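Local atomic coordinates of mRNA-binding protein PUF3 (PDB entry 3K49), a protein that binds the 3'-UTRs of mRNAs encoding mitochondrial proteins, among them COX17 mRNA, which it marks for faster deadenylation and decay. Residues I131-L142 with K165-H176; R66-N74 with L97-L108. All coordinates share one frame; numbering follows the deposited sequence.

Contact 1: I131-L142 with K165-H176; sequences IELVLELSDSVL and KLPFILSSLTGH
Apolar packing without a single hydrogen bond joins residues 131-142 to residues 165-176, where consecutive Pumilio repeats stack in the RNA-binding domain of PUF3. Phe168 is the centre of one half. Its ring slides under the turn that follows helix 127-134: Ser138 CB lies over one face, a CH-pi contact 4.1 Å from the ring centroid, while Val134 CG1 meets the edge in plane, 4.0 Å from CZ. CG stands between the backbone N and the carbonyl carbon (chi1 52°), a cramped setting that places the ring against Ser138 and Val134. The small Ser138 suits the face, since its hydroxyl turns back to the carbonyl of Leu135, so that carbon, not oxygen, meets the ring: CB over the face and CA against CD1. Beside it, Val134 CG1 also touches Leu166 CD2 at 3.8 Å, the two side chains meeting at about a right angle.

In the other half Val141 is a knob in the hole formed by Phe168, Ile169, Ser172 and Leu173. Its branches divide the work: CG1 reaches Leu173 CD1 at 3.8 Å, and CG2 lies against the Phe168 ring edge. Ser172 can line this apolar hole because its OG bonds to Phe168 O at 2.6 Å, almost straight along the C=O direction. Leu142 CD1 sits over the centre of the His176 imidazole, 3.8 Å from the centroid and 10° off its normal. An alanine in place of His176 would remove the flat surface beneath this methyl and would probably leave the Leu142 side chain less firmly held.

On one flank, Leu133 and Leu137 pack on Met105 of helix 105-110; on the other, Ile169 and Leu173 rest on Leu193 of helix 186-196.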
loop_
_atom_site.group_PDB
_atom_site.type_symbol
_atom_site.label_atom_id
_atom_site.label_comp_id
_atom_site.label_asym_id
_atom_site.label_seq_id
_atom_site.Cartn_x
_atom_site.Cartn_y
_atom_site.Cartn_z
ATOM N N ILE A 131 4.169 17.124 -14.745
ATOM C CA ILE A 131 4.737 18.038 -13.764
ATOM C C ILE A 131 3.991 19.378 -13.812
ATOM O O ILE A 131 3.712 20.004 -12.783
ATOM C CB ILE A 131 6.279 18.193 -13.945
ATOM C CG1 ILE A 131 6.833 19.186 -12.923
ATOM C CG2 ILE A 131 6.624 18.609 -15.365
ATOM C CD1 ILE A 131 6.516 18.805 -11.473
ATOM N N GLU A 132 3.634 19.796 -15.014
ATOM C CA GLU A 132 2.881 21.030 -15.204
ATOM C C GLU A 132 1.579 21.022 -14.404
ATOM O O GLU A 132 1.247 22.006 -13.741
ATOM C CB GLU A 132 2.592 21.216 -16.692
ATOM C CG GLU A 132 2.106 22.585 -17.107
ATOM C CD GLU A 132 1.767 22.631 -18.597
ATOM O OE1 GLU A 132 0.742 23.247 -18.959
ATOM O OE2 GLU A 132 2.514 22.036 -19.410
ATOM N N LEU A 133 0.849 19.910 -14.468
ATOM C CA LEU A 133 -0.378 19.732 -13.682
ATOM C C LEU A 133 -0.118 19.613 -12.172
ATOM O O LEU A 133 -0.793 20.246 -11.362
ATOM C CB LEU A 133 -1.149 18.498 -14.165
ATOM C CG LEU A 133 -1.899 18.638 -15.489
ATOM C CD1 LEU A 133 -2.637 17.351 -15.792
ATOM C CD2 LEU A 133 -2.877 19.833 -15.461
ATOM N N VAL A 134 0.857 18.788 -11.807
ATOM C CA VAL A 134 1.162 18.551 -10.404
ATOM C C VAL A 134 1.657 19.806 -9.669
ATOM O O VAL A 134 1.367 19.987 -8.490
ATOM C CB VAL A 134 2.157 17.382 -10.238
ATOM C CG1 VAL A 134 2.634 17.299 -8.803
ATOM C CG2 VAL A 134 1.493 16.069 -10.671
ATOM N N LEU A 135 2.382 20.675 -10.372
ATOM C CA LEU A 135 2.864 21.936 -9.801
ATOM C C LEU A 135 1.757 22.773 -9.173
ATOM O O LEU A 135 2.023 23.648 -8.346
ATOM C CB LEU A 135 3.597 22.765 -10.859
ATOM C CG LEU A 135 5.124 22.741 -10.798
ATOM C CD1 LEU A 135 5.735 22.448 -12.149
ATOM C CD2 LEU A 135 5.650 24.047 -10.253
ATOM N N GLU A 136 0.517 22.516 -9.572
ATOM C CA GLU A 136 -0.613 23.296 -9.078
ATOM C C GLU A 136 -0.966 22.892 -7.663
ATOM O O GLU A 136 -1.792 23.546 -7.011
ATOM C CB GLU A 136 -1.835 23.112 -9.976
ATOM C CG GLU A 136 -1.673 23.696 -11.361
ATOM C CD GLU A 136 -2.915 23.523 -12.218
ATOM O OE1 GLU A 136 -4.040 23.603 -11.665
ATOM O OE2 GLU A 136 -2.763 23.315 -13.446
ATOM N N LEU A 137 -0.346 21.805 -7.208
ATOM C CA LEU A 137 -0.599 21.271 -5.882
ATOM C C LEU A 137 0.551 21.620 -4.950
ATOM O O LEU A 137 0.577 21.176 -3.801
ATOM C CB LEU A 137 -0.802 19.754 -5.939
ATOM C CG LEU A 137 -1.949 19.250 -6.818
ATOM C CD1 LEU A 137 -1.863 17.733 -7.012
ATOM C CD2 LEU A 137 -3.295 19.647 -6.251
ATOM N N SER A 138 1.475 22.445 -5.435
ATOM C CA SER A 138 2.729 22.697 -4.723
ATOM C C SER A 138 2.575 23.324 -3.326
ATOM O O SER A 138 3.464 23.198 -2.482
ATOM C CB SER A 138 3.690 23.519 -5.591
ATOM O OG SER A 138 3.152 24.800 -5.864
ATOM N N ASP A 139 1.448 23.980 -3.078
ATOM C CA ASP A 139 1.208 24.636 -1.801
ATOM C C ASP A 139 0.117 23.964 -0.998
ATOM O O ASP A 139 -0.344 24.511 0.011
ATOM C CB ASP A 139 0.794 26.083 -2.024
ATOM C CG ASP A 139 1.851 26.876 -2.729
ATOM O OD1 ASP A 139 2.886 27.186 -2.095
ATOM O OD2 ASP A 139 1.643 27.179 -3.919
ATOM N N SER A 140 -0.300 22.783 -1.440
ATOM C CA SER A 140 -1.467 22.131 -0.850
ATOM C C SER A 140 -1.159 20.688 -0.526
ATOM O O SER A 140 -2.065 19.883 -0.298
ATOM C CB SER A 140 -2.658 22.200 -1.805
ATOM O OG SER A 140 -2.852 23.513 -2.285
ATOM N N VAL A 141 0.131 20.375 -0.492
ATOM C CA VAL A 141 0.590 19.009 -0.306
ATOM C C VAL A 141 0.031 18.345 0.940
ATOM O O VAL A 141 -0.617 17.298 0.831
ATOM C CB VAL A 141 2.108 18.929 -0.326
ATOM C CG1 VAL A 141 2.557 17.526 0.028
ATOM C CG2 VAL A 141 2.611 19.333 -1.708
ATOM N N LEU A 142 0.267 18.945 2.110
ATOM C CA LEU A 142 -0.308 18.429 3.367
ATOM C C LEU A 142 -1.826 18.240 3.266
ATOM O O LEU A 142 -2.363 17.195 3.655
ATOM C CB LEU A 142 0.038 19.318 4.579
ATOM C CG LEU A 142 1.435 19.166 5.184
ATOM C CD1 LEU A 142 1.662 20.224 6.241
ATOM C CD2 LEU A 142 1.632 17.769 5.760
ATOM N N LYS A 165 12.030 16.329 -9.737
ATOM C CA LYS A 165 11.111 17.349 -10.228
ATOM C C LYS A 165 10.046 17.712 -9.204
ATOM O O LYS A 165 9.234 18.609 -9.437
ATOM C CB LYS A 165 10.445 16.904 -11.530
ATOM C CG LYS A 165 11.415 16.592 -12.669
ATOM C CD LYS A 165 10.646 16.164 -13.914
ATOM C CE LYS A 165 11.562 15.926 -15.105
ATOM N NZ LYS A 165 10.787 15.493 -16.307
ATOM N N LEU A 166 10.069 17.032 -8.061
ATOM C CA LEU A 166 9.064 17.224 -7.015
ATOM C C LEU A 166 9.614 17.650 -5.642
ATOM O O LEU A 166 9.253 17.051 -4.624
ATOM C CB LEU A 166 8.301 15.918 -6.807
ATOM C CG LEU A 166 7.397 15.359 -7.894
ATOM C CD1 LEU A 166 6.942 13.967 -7.458
ATOM C CD2 LEU A 166 6.216 16.281 -8.119
ATOM N N PRO A 167 10.463 18.692 -5.593
ATOM C CA PRO A 167 11.117 19.025 -4.313
ATOM C C PRO A 167 10.107 19.457 -3.265
ATOM O O PRO A 167 10.294 19.215 -2.072
ATOM C CB PRO A 167 12.011 20.219 -4.662
ATOM C CG PRO A 167 12.024 20.291 -6.173
ATOM C CD PRO A 167 10.740 19.688 -6.638
ATOM N N PHE A 168 9.033 20.085 -3.731
ATOM C CA PHE A 168 8.026 20.692 -2.863
ATOM C C PHE A 168 7.208 19.684 -2.059
ATOM O O PHE A 168 6.423 20.064 -1.190
ATOM C CB PHE A 168 7.083 21.556 -3.697
ATOM C CG PHE A 168 6.497 20.842 -4.869
ATOM C CD1 PHE A 168 5.322 20.128 -4.740
ATOM C CD2 PHE A 168 7.131 20.875 -6.102
ATOM C CE1 PHE A 168 4.780 19.459 -5.827
ATOM C CE2 PHE A 168 6.597 20.214 -7.202
ATOM C CZ PHE A 168 5.420 19.501 -7.068
ATOM N N ILE A 169 7.371 18.401 -2.353
ATOM C CA ILE A 169 6.645 17.395 -1.594
ATOM C C ILE A 169 7.288 17.244 -0.214
ATOM O O ILE A 169 6.684 17.584 0.803
ATOM C CB ILE A 169 6.564 16.041 -2.325
ATOM C CG1 ILE A 169 5.685 16.172 -3.568
ATOM C CG2 ILE A 169 5.961 14.991 -1.398
ATOM C CD1 ILE A 169 5.304 14.848 -4.188
ATOM N N LEU A 170 8.528 16.771 -0.186
ATOM C CA LEU A 170 9.230 16.583 1.082
ATOM C C LEU A 170 9.431 17.894 1.839
ATOM O O LEU A 170 9.268 17.945 3.059
ATOM C CB LEU A 170 10.574 15.883 0.878
ATOM C CG LEU A 170 11.032 15.172 2.142
ATOM C CD1 LEU A 170 9.974 14.171 2.549
ATOM C CD2 LEU A 170 12.353 14.490 1.927
ATOM N N SER A 171 9.769 18.955 1.114
ATOM C CA SER A 171 10.010 20.243 1.742
ATOM C C SER A 171 8.772 20.714 2.489
ATOM O O SER A 171 8.874 21.509 3.418
ATOM C CB SER A 171 10.440 21.279 0.705
ATOM O OG SER A 171 9.319 21.861 0.063
ATOM N N SER A 172 7.605 20.219 2.088
ATOM C CA SER A 172 6.352 20.580 2.759
ATOM C C SER A 172 6.078 19.661 3.940
ATOM O O SER A 172 5.226 19.949 4.771
ATOM C CB SER A 172 5.158 20.518 1.790
ATOM O OG SER A 172 5.291 21.447 0.727
ATOM N N LEU A 173 6.796 18.544 4.004
ATOM C CA LEU A 173 6.522 17.540 5.023
ATOM C C LEU A 173 7.410 17.650 6.263
ATOM O O LEU A 173 7.040 17.165 7.335
ATOM C CB LEU A 173 6.642 16.137 4.427
ATOM C CG LEU A 173 5.355 15.507 3.901
ATOM C CD1 LEU A 173 4.715 16.422 2.916
ATOM C CD2 LEU A 173 5.648 14.152 3.269
ATOM N N THR A 174 8.578 18.273 6.131
ATOM C CA THR A 174 9.537 18.269 7.233
ATOM C C THR A 174 8.884 18.850 8.478
ATOM O O THR A 174 8.259 19.906 8.425
ATOM C CB THR A 174 10.839 19.014 6.899
ATOM O OG1 THR A 174 10.576 20.421 6.803
ATOM C CG2 THR A 174 11.435 18.478 5.586
ATOM N N GLY A 175 9.014 18.131 9.590
ATOM C CA GLY A 175 8.304 18.473 10.804
ATOM C C GLY A 175 7.036 17.656 10.984
ATOM O O GLY A 175 6.531 17.491 12.101
ATOM N N HIS A 176 6.517 17.122 9.885
ATOM C CA HIS A 176 5.249 16.404 9.950
ATOM C C HIS A 176 5.390 14.909 9.733
ATOM O O HIS A 176 4.413 14.173 9.843
ATOM C CB HIS A 176 4.257 16.995 8.958
ATOM C CG HIS A 176 4.123 18.482 9.054
ATOM N ND1 HIS A 176 3.183 19.100 9.854
ATOM C CD2 HIS A 176 4.809 19.484 8.449
ATOM C CE1 HIS A 176 3.296 20.407 9.735
ATOM N NE2 HIS A 176 4.275 20.667 8.882
#

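Contact 2: R66-N74 with L97-L108; sequences RDDAIELSN and LVDQFKGNMKQL
Ile70 CD1 meets the edge of the Phe101 ring, 4.0 Å from CD1 of the ring, and Leu97 O of the ring's own segment lies over one face. The same Ile70 methyl lies 3.9 Å from Leu108 CD1, so one branched side chain from helix 69-74 bridges the end of helix 91-101 and the first turn of helix 105-110. Isoleucine suits this place because its CG1 arm is long enough to reach both.

The second flat group, the Gln100 amide, supplies the polar half of the contact. Gln100 CG lies opposite the carbonyl carbon (chi1 -78°), and the extended chain beyond carries the amide across to Arg66 O, to which NE2 donates at 2.9 Å with an N-H...O angle of 157°; the acceptor lies in the amide plane, yet the donor stands above the carbonyl plane of Arg66. Ala69 N reaches that oxygen from the opposite face, so two donors grip it. Gln100 OE1 accepts from a water that also donates to Asp67 O and accepts from Ile70 N, tying the amide to the first turn of helix 69-74 and fixing its rotation. Ala69 CB comes obliquely to within 3.3 Å of Gln100 OE1 and also meets Leu97 CD2; a small side chain suits so close an approach. Ser73 OG turns back to Ala69 O, which permits a hydroxyl near the Phe101 ring.

The contact joins Pumilio repeats 2 and 3 helix to helix, the short segments 69-74 and 97-101 crossing at -82°. Around them, Val117 of helix 114-124 touches Ser73 and Phe101, and Phe85 of helix 79-88 meets Leu97.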
loop_
_atom_site.group_PDB
_atom_site.type_symbol
_atom_site.label_atom_id
_atom_site.label_comp_id
_atom_site.label_asym_id
_atom_site.label_seq_id
_atom_site.Cartn_x
_atom_site.Cartn_y
_atom_site.Cartn_z
ATOM N N ARG A 66 -16.462 17.245 -25.664
ATOM C CA ARG A 66 -15.240 17.837 -25.123
ATOM C C ARG A 66 -15.532 19.030 -24.227
ATOM O O ARG A 66 -14.892 19.213 -23.187
ATOM C CB ARG A 66 -14.276 18.248 -26.234
ATOM C CG ARG A 66 -14.788 19.375 -27.082
ATOM C CD ARG A 66 -13.855 19.642 -28.230
ATOM N NE ARG A 66 -12.787 20.569 -27.870
ATOM C CZ ARG A 66 -11.785 20.889 -28.685
ATOM N NH1 ARG A 66 -11.718 20.347 -29.894
ATOM N NH2 ARG A 66 -10.850 21.745 -28.298
ATOM N N ASP A 67 -16.503 19.843 -24.622
ATOM C CA ASP A 67 -16.830 21.021 -23.837
ATOM C C ASP A 67 -17.387 20.667 -22.453
ATOM O O ASP A 67 -17.379 21.492 -21.540
ATOM C CB ASP A 67 -17.784 21.929 -24.608
ATOM C CG ASP A 67 -17.075 22.728 -25.677
ATOM O OD1 ASP A 67 -17.758 23.424 -26.463
ATOM O OD2 ASP A 67 -15.827 22.653 -25.720
ATOM N N ASP A 68 -17.856 19.434 -22.300
ATOM C CA ASP A 68 -18.399 18.974 -21.034
ATOM C C ASP A 68 -17.480 17.957 -20.376
ATOM O O ASP A 68 -17.940 17.134 -19.597
ATOM C CB ASP A 68 -19.782 18.363 -21.242
ATOM C CG ASP A 68 -20.758 19.340 -21.866
ATOM O OD1 ASP A 68 -20.305 20.239 -22.608
ATOM O OD2 ASP A 68 -21.977 19.213 -21.619
ATOM N N ALA A 69 -16.188 18.020 -20.690
ATOM C CA ALA A 69 -15.205 17.094 -20.133
ATOM C C ALA A 69 -15.080 17.211 -18.604
ATOM O O ALA A 69 -15.110 16.199 -17.904
ATOM C CB ALA A 69 -13.866 17.302 -20.797
ATOM N N ILE A 70 -14.953 18.436 -18.093
ATOM C CA ILE A 70 -14.888 18.667 -16.646
ATOM C C ILE A 70 -16.089 18.042 -15.943
ATOM O O ILE A 70 -15.935 17.292 -14.980
ATOM C CB ILE A 70 -14.874 20.162 -16.304
ATOM C CG1 ILE A 70 -13.494 20.760 -16.552
ATOM C CG2 ILE A 70 -15.300 20.374 -14.853
ATOM C CD1 ILE A 70 -12.374 19.975 -15.892
ATOM N N GLU A 71 -17.288 18.343 -16.433
ATOM C CA GLU A 71 -18.508 17.785 -15.852
ATOM C C GLU A 71 -18.542 16.254 -15.869
ATOM O O GLU A 71 -18.840 15.613 -14.858
ATOM C CB GLU A 71 -19.745 18.347 -16.553
ATOM C CG GLU A 71 -21.045 17.780 -16.021
ATOM C CD GLU A 71 -22.249 18.174 -16.857
ATOM O OE1 GLU A 71 -22.065 18.601 -18.020
ATOM O OE2 GLU A 71 -23.383 18.052 -16.344
ATOM N N LEU A 72 -18.227 15.666 -17.016
ATOM C CA LEU A 72 -18.118 14.215 -17.104
ATOM C C LEU A 72 -17.065 13.673 -16.148
ATOM O O LEU A 72 -17.246 12.605 -15.539
ATOM C CB LEU A 72 -17.822 13.772 -18.540
ATOM C CG LEU A 72 -18.976 14.078 -19.501
ATOM C CD1 LEU A 72 -18.691 13.534 -20.890
ATOM C CD2 LEU A 72 -20.308 13.540 -18.932
ATOM N N SER A 73 -15.963 14.401 -16.013
ATOM C CA SER A 73 -14.898 13.949 -15.119
ATOM C C SER A 73 -15.430 13.792 -13.703
ATOM O O SER A 73 -14.961 12.932 -12.956
ATOM C CB SER A 73 -13.707 14.907 -15.129
ATOM O OG SER A 73 -13.030 14.829 -16.367
ATOM N N ASN A 74 -16.413 14.622 -13.348
ATOM C CA ASN A 74 -17.017 14.598 -12.019
ATOM C C ASN A 74 -18.159 13.599 -11.884
ATOM O O ASN A 74 -18.626 13.324 -10.782
ATOM C CB ASN A 74 -17.538 15.986 -11.646
ATOM C CG ASN A 74 -16.431 17.011 -11.513
ATOM O OD1 ASN A 74 -15.264 16.663 -11.330
ATOM N ND2 ASN A 74 -16.790 18.286 -11.600
ATOM N N LEU A 97 -7.821 17.809 -23.348
ATOM C CA LEU A 97 -8.336 17.532 -22.017
ATOM C C LEU A 97 -7.413 18.128 -20.957
ATOM O O LEU A 97 -7.870 18.732 -19.984
ATOM C CB LEU A 97 -8.448 16.029 -21.807
ATOM C CG LEU A 97 -9.404 15.271 -22.714
ATOM C CD1 LEU A 97 -9.346 13.767 -22.388
ATOM C CD2 LEU A 97 -10.804 15.816 -22.581
ATOM N N VAL A 98 -6.108 17.954 -21.160
ATOM C CA VAL A 98 -5.124 18.506 -20.250
ATOM C C VAL A 98 -5.313 20.014 -20.141
ATOM O O VAL A 98 -5.316 20.577 -19.047
ATOM C CB VAL A 98 -3.681 18.168 -20.688
ATOM C CG1 VAL A 98 -2.671 18.998 -19.915
ATOM C CG2 VAL A 98 -3.393 16.695 -20.477
ATOM N N ASP A 99 -5.489 20.667 -21.282
ATOM C CA ASP A 99 -5.672 22.109 -21.295
ATOM C C ASP A 99 -6.958 22.539 -20.595
ATOM O O ASP A 99 -7.088 23.692 -20.197
ATOM C CB ASP A 99 -5.627 22.637 -22.725
ATOM C CG ASP A 99 -4.307 22.321 -23.415
ATOM O OD1 ASP A 99 -3.361 21.875 -22.721
ATOM O OD2 ASP A 99 -4.216 22.507 -24.650
ATOM N N GLN A 100 -7.901 21.616 -20.440
ATOM C CA GLN A 100 -9.082 21.886 -19.622
ATOM C C GLN A 100 -8.842 21.612 -18.131
ATOM O O GLN A 100 -9.664 21.978 -17.288
ATOM C CB GLN A 100 -10.279 21.075 -20.108
ATOM C CG GLN A 100 -10.932 21.638 -21.346
ATOM C CD GLN A 100 -12.159 20.858 -21.727
ATOM O OE1 GLN A 100 -12.914 20.415 -20.858
ATOM N NE2 GLN A 100 -12.367 20.670 -23.029
ATOM N N PHE A 101 -7.732 20.950 -17.812
ATOM C CA PHE A 101 -7.426 20.631 -16.422
ATOM C C PHE A 101 -6.603 21.754 -15.800
ATOM O O PHE A 101 -6.726 22.034 -14.601
ATOM C CB PHE A 101 -6.705 19.282 -16.291
ATOM C CG PHE A 101 -7.558 18.095 -16.654
ATOM C CD1 PHE A 101 -8.943 18.213 -16.749
ATOM C CD2 PHE A 101 -6.978 16.855 -16.882
ATOM C CE1 PHE A 101 -9.741 17.115 -17.087
ATOM C CE2 PHE A 101 -7.763 15.747 -17.208
ATOM C CZ PHE A 101 -9.152 15.875 -17.314
ATOM N N LYS A 102 -5.789 22.412 -16.628
ATOM C CA LYS A 102 -4.963 23.537 -16.186
ATOM C C LYS A 102 -5.767 24.565 -15.400
ATOM O O LYS A 102 -6.792 25.053 -15.874
ATOM C CB LYS A 102 -4.283 24.218 -17.373
ATOM C CG LYS A 102 -3.143 23.418 -17.986
ATOM C CD LYS A 102 -2.502 24.210 -19.117
ATOM C CE LYS A 102 -2.047 23.314 -20.266
ATOM N NZ LYS A 102 -1.680 24.114 -21.471
ATOM N N GLY A 103 -5.292 24.877 -14.194
ATOM C CA GLY A 103 -5.958 25.812 -13.300
ATOM C C GLY A 103 -7.010 25.145 -12.438
ATOM O O GLY A 103 -7.621 25.796 -11.597
ATOM N N ASN A 104 -7.222 23.845 -12.651
ATOM C CA ASN A 104 -8.280 23.110 -11.959
ATOM C C ASN A 104 -7.796 21.864 -11.264
ATOM O O ASN A 104 -8.608 21.093 -10.758
ATOM C CB ASN A 104 -9.395 22.723 -12.929
ATOM C CG ASN A 104 -9.927 23.907 -13.701
ATOM O OD1 ASN A 104 -10.509 24.821 -13.120
ATOM N ND2 ASN A 104 -9.722 23.902 -15.021
ATOM N N MET A 105 -6.482 21.665 -11.234
ATOM C CA MET A 105 -5.921 20.471 -10.612
ATOM C C MET A 105 -6.462 20.205 -9.227
ATOM O O MET A 105 -6.950 19.109 -8.968
ATOM C CB MET A 105 -4.392 20.516 -10.559
ATOM C CG MET A 105 -3.729 19.666 -11.619
ATOM S SD MET A 105 -4.200 17.926 -11.510
ATOM C CE MET A 105 -3.004 17.298 -10.327
ATOM N N LYS A 106 -6.360 21.199 -8.342
ATOM C CA LYS A 106 -6.708 21.015 -6.935
ATOM C C LYS A 106 -8.151 20.566 -6.794
ATOM O O LYS A 106 -8.450 19.566 -6.134
ATOM C CB LYS A 106 -6.462 22.300 -6.139
ATOM C CG LYS A 106 -6.432 22.097 -4.635
ATOM C CD LYS A 106 -5.750 23.258 -3.933
ATOM C CE LYS A 106 -6.123 23.294 -2.465
ATOM N NZ LYS A 106 -5.404 24.371 -1.729
ATOM N N GLN A 107 -9.042 21.298 -7.445
ATOM C CA GLN A 107 -10.457 21.002 -7.359
ATOM C C GLN A 107 -10.767 19.592 -7.855
ATOM O O GLN A 107 -11.446 18.824 -7.168
ATOM C CB GLN A 107 -11.237 22.038 -8.148
ATOM C CG GLN A 107 -12.725 21.796 -8.179
ATOM C CD GLN A 107 -13.475 23.000 -8.707
ATOM O OE1 GLN A 107 -12.959 23.757 -9.536
ATOM N NE2 GLN A 107 -14.691 23.197 -8.220
ATOM N N LEU A 108 -10.262 19.249 -9.040
ATOM C CA LEU A 108 -10.476 17.916 -9.591
ATOM C C LEU A 108 -9.881 16.853 -8.672
ATOM O O LEU A 108 -10.473 15.803 -8.432
ATOM C CB LEU A 108 -9.866 17.808 -10.989
ATOM C CG LEU A 108 -10.467 18.790 -11.981
ATOM C CD1 LEU A 108 -9.699 18.750 -13.279
ATOM C CD2 LEU A 108 -11.932 18.466 -12.172
HETATM O O HOH W 1 -15.306 21.035 -19.994
#

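In the fold
From the N terminus, contact 2 comes first: segment 66-74 meets 97-108 after a loop of 22 mostly helical residues, at the junction of Pumilio repeats 2 and 3. Contact 1 opens only after it has closed, and residues 131-142 meet 165-176 across another 22 residues, in repeats 3 to 5. The two loops therefore follow in series, neither nested nor crossed, with centres about 21 Å apart along the repeat array. They touch directly where 97-108 faces 131-142: Lys106 NZ probably bonds to Ser140 OG, and Glu136 OE2 to Gly103 N. Successive repeats are thereby joined into one continuous RNA-binding scaffold.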